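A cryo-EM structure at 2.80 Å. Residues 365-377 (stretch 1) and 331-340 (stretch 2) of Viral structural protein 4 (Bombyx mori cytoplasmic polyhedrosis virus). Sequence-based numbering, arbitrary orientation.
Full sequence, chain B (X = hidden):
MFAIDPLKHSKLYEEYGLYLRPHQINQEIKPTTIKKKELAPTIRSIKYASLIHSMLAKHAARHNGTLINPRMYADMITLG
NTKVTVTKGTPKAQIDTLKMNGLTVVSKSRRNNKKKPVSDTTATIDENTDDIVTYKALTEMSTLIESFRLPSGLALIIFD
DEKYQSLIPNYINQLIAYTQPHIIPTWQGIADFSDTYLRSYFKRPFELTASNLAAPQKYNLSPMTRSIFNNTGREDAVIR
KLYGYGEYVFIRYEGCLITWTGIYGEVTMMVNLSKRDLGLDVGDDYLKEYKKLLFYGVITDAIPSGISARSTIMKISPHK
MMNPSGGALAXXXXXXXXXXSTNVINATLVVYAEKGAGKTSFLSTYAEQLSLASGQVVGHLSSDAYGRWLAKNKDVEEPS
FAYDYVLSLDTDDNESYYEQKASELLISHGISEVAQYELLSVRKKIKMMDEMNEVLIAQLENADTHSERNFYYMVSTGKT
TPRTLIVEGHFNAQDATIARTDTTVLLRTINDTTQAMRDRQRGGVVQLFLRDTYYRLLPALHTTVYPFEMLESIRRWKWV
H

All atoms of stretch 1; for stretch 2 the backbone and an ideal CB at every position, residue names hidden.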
ATOM      1  N   THR B 365     -21.239  18.205  32.673  1.00 31.06           N
ATOM      2  CA  THR B 365     -20.518  19.440  32.963  1.00 31.06           C
ATOM      3  C   THR B 365     -19.532  19.776  31.850  1.00 31.06           C
ATOM      4  O   THR B 365     -19.336  20.952  31.519  1.00 31.06           O
ATOM      5  CB  THR B 365     -19.803  19.299  34.307  1.00 31.06           C
ATOM      6  OG1 THR B 365     -20.761  18.958  35.314  1.00 31.06           O
ATOM      7  CG2 THR B 365     -19.116  20.589  34.718  1.00 31.06           C
ATOM      8  N   TYR B 366     -18.925  18.751  31.250  1.00 29.12           N
ATOM      9  CA  TYR B 366     -18.039  18.958  30.109  1.00 29.12           C
ATOM     10  C   TYR B 366     -18.789  19.558  28.925  1.00 29.12           C
ATOM     11  O   TYR B 366     -18.286  20.474  28.262  1.00 29.12           O
ATOM     12  CB  TYR B 366     -17.388  17.632  29.711  1.00 29.12           C
ATOM     13  CG  TYR B 366     -16.436  17.722  28.540  1.00 29.12           C
ATOM     14  CD1 TYR B 366     -15.139  18.180  28.704  1.00 29.12           C
ATOM     15  CD2 TYR B 366     -16.834  17.338  27.269  1.00 29.12           C
ATOM     16  CE1 TYR B 366     -14.274  18.255  27.635  1.00 29.12           C
ATOM     17  CE2 TYR B 366     -15.980  17.424  26.198  1.00 29.12           C
ATOM     18  CZ  TYR B 366     -14.705  17.887  26.382  1.00 29.12           C
ATOM     19  OH  TYR B 366     -13.851  17.962  25.310  1.00 29.12           O
ATOM     20  N   ALA B 367     -20.008  19.072  28.664  1.00 31.16           N
ATOM     21  CA  ALA B 367     -20.809  19.606  27.570  1.00 31.16           C
ATOM     22  C   ALA B 367     -21.246  21.039  27.848  1.00 31.16           C
ATOM     23  O   ALA B 367     -21.263  21.874  26.932  1.00 31.16           O
ATOM     24  CB  ALA B 367     -22.019  18.710  27.332  1.00 31.16           C
ATOM     25  N   GLU B 368     -21.570  21.349  29.109  1.00 34.21           N
ATOM     26  CA  GLU B 368     -21.913  22.723  29.473  1.00 34.21           C
ATOM     27  C   GLU B 368     -20.734  23.670  29.284  1.00 34.21           C
ATOM     28  O   GLU B 368     -20.891  24.767  28.733  1.00 34.21           O
ATOM     29  CB  GLU B 368     -22.392  22.778  30.918  1.00 34.21           C
ATOM     30  CG  GLU B 368     -23.712  22.095  31.162  1.00 34.21           C
ATOM     31  CD  GLU B 368     -24.073  22.081  32.628  1.00 34.21           C
ATOM     32  OE1 GLU B 368     -23.225  22.493  33.446  1.00 34.21           O
ATOM     33  OE2 GLU B 368     -25.195  21.652  32.967  1.00 34.21           O
ATOM     34  N   GLN B 369     -19.542  23.257  29.724  1.00 33.82           N
ATOM     35  CA  GLN B 369     -18.363  24.108  29.589  1.00 33.82           C
ATOM     36  C   GLN B 369     -17.951  24.274  28.138  1.00 33.82           C
ATOM     37  O   GLN B 369     -17.444  25.333  27.760  1.00 33.82           O
ATOM     38  CB  GLN B 369     -17.196  23.543  30.395  1.00 33.82           C
ATOM     39  CG  GLN B 369     -17.416  23.554  31.884  1.00 33.82           C
ATOM     40  CD  GLN B 369     -17.540  24.950  32.430  1.00 33.82           C
ATOM     41  OE1 GLN B 369     -16.814  25.854  32.022  1.00 33.82           O
ATOM     42  NE2 GLN B 369     -18.476  25.142  33.352  1.00 33.82           N
ATOM     43  N   LEU B 370     -18.187  23.259  27.311  1.00 31.96           N
ATOM     44  CA  LEU B 370     -17.865  23.383  25.898  1.00 31.96           C
ATOM     45  C   LEU B 370     -18.850  24.302  25.191  1.00 31.96           C
ATOM     46  O   LEU B 370     -18.463  25.053  24.288  1.00 31.96           O
ATOM     47  CB  LEU B 370     -17.845  22.001  25.250  1.00 31.96           C
ATOM     48  CG  LEU B 370     -17.380  21.948  23.803  1.00 31.96           C
ATOM     49  CD1 LEU B 370     -15.965  22.456  23.722  1.00 31.96           C
ATOM     50  CD2 LEU B 370     -17.470  20.535  23.289  1.00 31.96           C
ATOM     51  N   SER B 371     -20.125  24.267  25.597  1.00 33.76           N
ATOM     52  CA  SER B 371     -21.098  25.220  25.069  1.00 33.76           C
ATOM     53  C   SER B 371     -20.754  26.648  25.468  1.00 33.76           C
ATOM     54  O   SER B 371     -20.917  27.578  24.671  1.00 33.76           O
ATOM     55  CB  SER B 371     -22.501  24.877  25.563  1.00 33.76           C
ATOM     56  OG  SER B 371     -22.931  23.627  25.071  1.00 33.76           O
ATOM     57  N   LEU B 372     -20.281  26.846  26.699  1.00 34.61           N
ATOM     58  CA  LEU B 372     -19.971  28.201  27.143  1.00 34.61           C
ATOM     59  C   LEU B 372     -18.699  28.731  26.495  1.00 34.61           C
ATOM     60  O   LEU B 372     -18.647  29.897  26.091  1.00 34.61           O
ATOM     61  CB  LEU B 372     -19.859  28.249  28.662  1.00 34.61           C
ATOM     62  CG  LEU B 372     -21.175  28.028  29.397  1.00 34.61           C
ATOM     63  CD1 LEU B 372     -20.945  28.011  30.896  1.00 34.61           C
ATOM     64  CD2 LEU B 372     -22.179  29.094  29.010  1.00 34.61           C
ATOM     65  N   ALA B 373     -17.665  27.901  26.383  1.00 35.18           N
ATOM     66  CA  ALA B 373     -16.427  28.351  25.765  1.00 35.18           C
ATOM     67  C   ALA B 373     -16.512  28.405  24.250  1.00 35.18           C
ATOM     68  O   ALA B 373     -15.698  29.087  23.621  1.00 35.18           O
ATOM     69  CB  ALA B 373     -15.269  27.441  26.175  1.00 35.18           C
ATOM     70  N   SER B 374     -17.474  27.709  23.653  1.00 34.39           N
ATOM     71  CA  SER B 374     -17.600  27.615  22.208  1.00 34.39           C
ATOM     72  C   SER B 374     -18.676  28.523  21.636  1.00 34.39           C
ATOM     73  O   SER B 374     -18.497  29.074  20.547  1.00 34.39           O
ATOM     74  CB  SER B 374     -17.900  26.170  21.812  1.00 34.39           C
ATOM     75  OG  SER B 374     -18.106  26.069  20.418  1.00 34.39           O
ATOM     76  N   GLY B 375     -19.791  28.686  22.336  1.00 34.46           N
ATOM     77  CA  GLY B 375     -20.897  29.450  21.816  1.00 34.46           C
ATOM     78  C   GLY B 375     -21.879  28.664  20.984  1.00 34.46           C
ATOM     79  O   GLY B 375     -22.758  29.266  20.361  1.00 34.46           O
ATOM     80  N   GLN B 376     -21.761  27.344  20.952  1.00 34.55           N
ATOM     81  CA  GLN B 376     -22.630  26.492  20.161  1.00 34.55           C
ATOM     82  C   GLN B 376     -23.406  25.563  21.082  1.00 34.55           C
ATOM     83  O   GLN B 376     -23.141  25.473  22.282  1.00 34.55           O
ATOM     84  CB  GLN B 376     -21.821  25.683  19.143  1.00 34.55           C
ATOM     85  CG  GLN B 376     -21.038  26.539  18.173  1.00 34.55           C
ATOM     86  CD  GLN B 376     -20.313  25.723  17.126  1.00 34.55           C
ATOM     87  OE1 GLN B 376     -20.444  24.507  17.073  1.00 34.55           O
ATOM     88  NE2 GLN B 376     -19.519  26.388  16.305  1.00 34.55           N
ATOM     89  N   VAL B 377     -24.376  24.873  20.508  1.00 33.57           N
ATOM     90  CA  VAL B 377     -25.190  23.909  21.238  1.00 33.57           C
ATOM     91  C   VAL B 377     -24.504  22.553  21.181  1.00 33.57           C
ATOM     92  O   VAL B 377     -24.167  22.064  20.097  1.00 33.57           O
ATOM     93  CB  VAL B 377     -26.608  23.837  20.650  1.00 33.57           C
ATOM     94  CG1 VAL B 377     -27.417  22.744  21.320  1.00 33.57           C
ATOM     95  CG2 VAL B 377     -27.299  25.171  20.799  1.00 33.57           C
ATOM     96  N   UNK B 331      -5.497  14.287  21.180  1.00 25.76           N
ATOM     97  CA  UNK B 331      -6.762  13.794  20.638  1.00 25.76           C
ATOM     98  C   UNK B 331      -7.910  14.734  21.008  1.00 25.76           C
ATOM     99  O   UNK B 331      -8.812  14.998  20.195  1.00 25.76           O
ATOM    100  CB  UNK B 331      -7.048  12.381  21.149  1.00 25.76           C
ATOM    101  N   UNK B 332      -7.859  15.317  22.207  1.00 25.91           N
ATOM    102  CA  UNK B 332      -8.894  16.266  22.605  1.00 25.91           C
ATOM    103  C   UNK B 332      -8.813  17.568  21.810  1.00 25.91           C
ATOM    104  O   UNK B 332      -9.844  18.149  21.460  1.00 25.91           O
ATOM    105  CB  UNK B 332      -8.783  16.564  24.102  1.00 25.91           C
ATOM    106  N   UNK B 333      -7.606  18.031  21.485  1.00 27.26           N
ATOM    107  CA  UNK B 333      -7.487  19.223  20.657  1.00 27.26           C
ATOM    108  C   UNK B 333      -7.839  18.936  19.206  1.00 27.26           C
ATOM    109  O   UNK B 333      -8.257  19.845  18.485  1.00 27.26           O
ATOM    110  CB  UNK B 333      -6.069  19.790  20.747  1.00 27.26           C
ATOM    111  N   UNK B 334      -7.672  17.690  18.761  1.00 27.48           N
ATOM    112  CA  UNK B 334      -8.189  17.281  17.458  1.00 27.48           C
ATOM    113  C   UNK B 334      -9.709  17.400  17.421  1.00 27.48           C
ATOM    114  O   UNK B 334     -10.286  17.908  16.445  1.00 27.48           O
ATOM    115  CB  UNK B 334      -7.762  15.847  17.137  1.00 27.48           C
ATOM    116  N   UNK B 335     -10.368  16.990  18.507  1.00 26.30           N
ATOM    117  CA  UNK B 335     -11.813  17.186  18.610  1.00 26.30           C
ATOM    118  C   UNK B 335     -12.195  18.662  18.663  1.00 26.30           C
ATOM    119  O   UNK B 335     -13.197  19.062  18.067  1.00 26.30           O
ATOM    120  CB  UNK B 335     -12.350  16.471  19.851  1.00 26.30           C
ATOM    121  N   UNK B 336     -11.414  19.486  19.361  1.00 28.49           N
ATOM    122  CA  UNK B 336     -11.763  20.905  19.441  1.00 28.49           C
ATOM    123  C   UNK B 336     -11.548  21.621  18.115  1.00 28.49           C
ATOM    124  O   UNK B 336     -12.290  22.558  17.790  1.00 28.49           O
ATOM    125  CB  UNK B 336     -10.941  21.589  20.535  1.00 28.49           C
ATOM    126  N   UNK B 337     -10.550  21.189  17.342  1.00 31.20           N
ATOM    127  CA  UNK B 337     -10.386  21.672  15.976  1.00 31.20           C
ATOM    128  C   UNK B 337     -11.573  21.283  15.107  1.00 31.20           C
ATOM    129  O   UNK B 337     -12.007  22.064  14.253  1.00 31.20           O
ATOM    130  CB  UNK B 337      -9.091  21.126  15.370  1.00 31.20           C
ATOM    131  N   UNK B 338     -12.124  20.084  15.316  1.00 29.62           N
ATOM    132  CA  UNK B 338     -13.340  19.724  14.585  1.00 29.62           C
ATOM    133  C   UNK B 338     -14.553  20.528  15.047  1.00 29.62           C
ATOM    134  O   UNK B 338     -15.459  20.788  14.251  1.00 29.62           O
ATOM    135  CB  UNK B 338     -13.623  18.229  14.745  1.00 29.62           C
ATOM    136  N   UNK B 339     -14.593  20.916  16.322  1.00 29.61           N
ATOM    137  CA  UNK B 339     -15.694  21.729  16.838  1.00 29.61           C
ATOM    138  C   UNK B 339     -15.661  23.130  16.241  1.00 29.61           C
ATOM    139  O   UNK B 339     -16.698  23.679  15.853  1.00 29.61           O
ATOM    140  CB  UNK B 339     -15.633  21.806  18.365  1.00 29.61           C
ATOM    141  N   UNK B 340     -14.471  23.715  16.124  1.00 31.83           N
ATOM    142  CA  UNK B 340     -14.365  25.097  15.666  1.00 31.83           C
ATOM    143  C   UNK B 340     -14.612  25.217  14.164  1.00 31.83           C
ATOM    144  O   UNK B 340     -15.341  26.113  13.725  1.00 31.83           O
ATOM    145  CB  UNK B 340     -12.986  25.662  16.014  1.00 31.83           C
TER

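Both stretches are helical here, 365-374 and 331-340, and their axes come no closer than 12.2 Å at 50° between N-to-C directions. Side chains from both helices meet across this gap, long ones at some positions and shorter ones where the backbones draw nearer. Stretch 1 offers a row of three toward it: Tyr-366, Leu-370 and Ser-374, spaced one helical turn apart.

Position 331 has nothing of stretch 1 within 5.5 Å of its ideal CB, so stretch 1 sets no preference; the residue is Val-331.

At 332, CA-to-CB points sideways, yet the ideal CB lies 5.4 Å from Tyr-366 OH. A medium or long side chain could bend to the phenol, either apolar to pack or polar to meet the hydroxyl. Leu-332 takes the apolar option: with chi1 m and chi2 t, its CD2 comes 4.3 Å from Tyr-366 OH.

Positions 333 and 334 are out of reach and unconstrained by stretch 1. They hold Ser-333 and Lys-334, the latter extended with all four chi angles t and its NZ hydrogen-bonded elsewhere in the structure.

Position 335 points toward stretch 1, but its ideal CB has no neighbour there within 5.5 Å. Space therefore exists for something large, and the Leu-370 methyls favour an apolar group: Phe, Leu or Met would suit. Phe-335, chi1 t, spans the gap. Its CE2 packs 3.9 Å from Leu-370 CD2, and its CD2 lies 4.1 Å from Tyr-366 OH; both approaches to the ring are oblique.

At 336, the CA lies 9.2 Å from Leu-370 CA, and CA-to-CB points sideways. A branched or flexible apolar chain could turn toward Leu-370 CD1; Leu, Ile or Met are plausible. Leu-336, m then t, places CD2 3.7 Å from Leu-370 CD1, the closest contact between the stretches.

Positions 337 and 338 are again out of reach, leaving the choice open: Glu-337 and Ala-338.

At 339 CA-to-CB points toward stretch 1, and the ideal CB lies 5.3 Å from Ser-374 OG and 5.4 Å from Leu-370 CD1. This nearness suits a compact side chain such as Val, Ala or Thr. Val-339, chi1 t, brings CG1 3.9 Å from Ser-374 OG. Its carbonyl O is 3.9 Å from Gln-376 NE2, too long for a hydrogen bond.

At 340, CA-to-CB points away although the CA is 7.7 Å from Ser-374 CA, so many residues would fit. Val-340 makes no contact within 4.5 Å.

No hydrogen bond crosses between the stretches; the 284 Å² buried, both sides summed, is spread over several residues, with Leu-370 (56 Å²) and Val-339 (55 Å²) having the most covered.

Stretch 2 331-340: VLSKFLEAVV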
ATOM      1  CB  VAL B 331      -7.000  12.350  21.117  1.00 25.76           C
ATOM      2  CG1 VAL B 331      -8.326  11.824  20.631  1.00 25.76           C
ATOM      3  CG2 VAL B 331      -5.887  11.454  20.623  1.00 25.76           C
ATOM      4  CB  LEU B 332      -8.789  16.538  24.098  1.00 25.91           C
ATOM      5  CG  LEU B 332      -9.161  15.382  25.016  1.00 25.91           C
ATOM      6  CD1 LEU B 332      -8.768  15.726  26.422  1.00 25.91           C
ATOM      7  CD2 LEU B 332     -10.640  15.083  24.923  1.00 25.91           C
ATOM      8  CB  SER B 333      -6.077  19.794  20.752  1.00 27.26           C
ATOM      9  OG  SER B 333      -5.155  18.934  20.123  1.00 27.26           O
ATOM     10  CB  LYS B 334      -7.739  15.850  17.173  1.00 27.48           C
ATOM     11  CG  LYS B 334      -7.979  15.341  15.778  1.00 27.48           C
ATOM     12  CD  LYS B 334      -7.402  13.949  15.642  1.00 27.48           C
ATOM     13  CE  LYS B 334      -7.580  13.413  14.245  1.00 27.48           C
ATOM     14  NZ  LYS B 334      -7.066  12.023  14.138  1.00 27.48           N
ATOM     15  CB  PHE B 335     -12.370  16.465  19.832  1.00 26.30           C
ATOM     16  CG  PHE B 335     -13.814  16.774  20.102  1.00 26.30           C
ATOM     17  CD1 PHE B 335     -14.795  16.385  19.212  1.00 26.30           C
ATOM     18  CD2 PHE B 335     -14.191  17.430  21.261  1.00 26.30           C
ATOM     19  CE1 PHE B 335     -16.119  16.668  19.462  1.00 26.30           C
ATOM     20  CE2 PHE B 335     -15.513  17.706  21.515  1.00 26.30           C
ATOM     21  CZ  PHE B 335     -16.473  17.317  20.618  1.00 26.30           C
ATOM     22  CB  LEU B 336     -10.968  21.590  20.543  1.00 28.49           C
ATOM     23  CG  LEU B 336     -11.313  21.121  21.951  1.00 28.49           C
ATOM     24  CD1 LEU B 336     -10.496  21.879  22.966  1.00 28.49           C
ATOM     25  CD2 LEU B 336     -12.793  21.274  22.208  1.00 28.49           C
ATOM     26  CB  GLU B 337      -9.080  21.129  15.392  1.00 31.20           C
ATOM     27  CG  GLU B 337      -8.830  21.470  13.933  1.00 31.20           C
ATOM     28  CD  GLU B 337      -8.666  22.955  13.681  1.00 31.20           C
ATOM     29  OE1 GLU B 337      -8.161  23.667  14.573  1.00 31.20           O
ATOM     30  OE2 GLU B 337      -9.071  23.419  12.594  1.00 31.20           O
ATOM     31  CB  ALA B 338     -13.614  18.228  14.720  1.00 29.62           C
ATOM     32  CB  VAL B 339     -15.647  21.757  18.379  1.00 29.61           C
ATOM     33  CG1 VAL B 339     -16.578  22.805  18.950  1.00 29.61           C
ATOM     34  CG2 VAL B 339     -16.058  20.431  18.920  1.00 29.61           C
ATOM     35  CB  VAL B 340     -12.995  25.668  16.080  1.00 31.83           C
ATOM     36  CG1 VAL B 340     -12.724  26.999  15.421  1.00 31.83           C
ATOM     37  CG2 VAL B 340     -12.958  25.846  17.575  1.00 31.83           C
TER
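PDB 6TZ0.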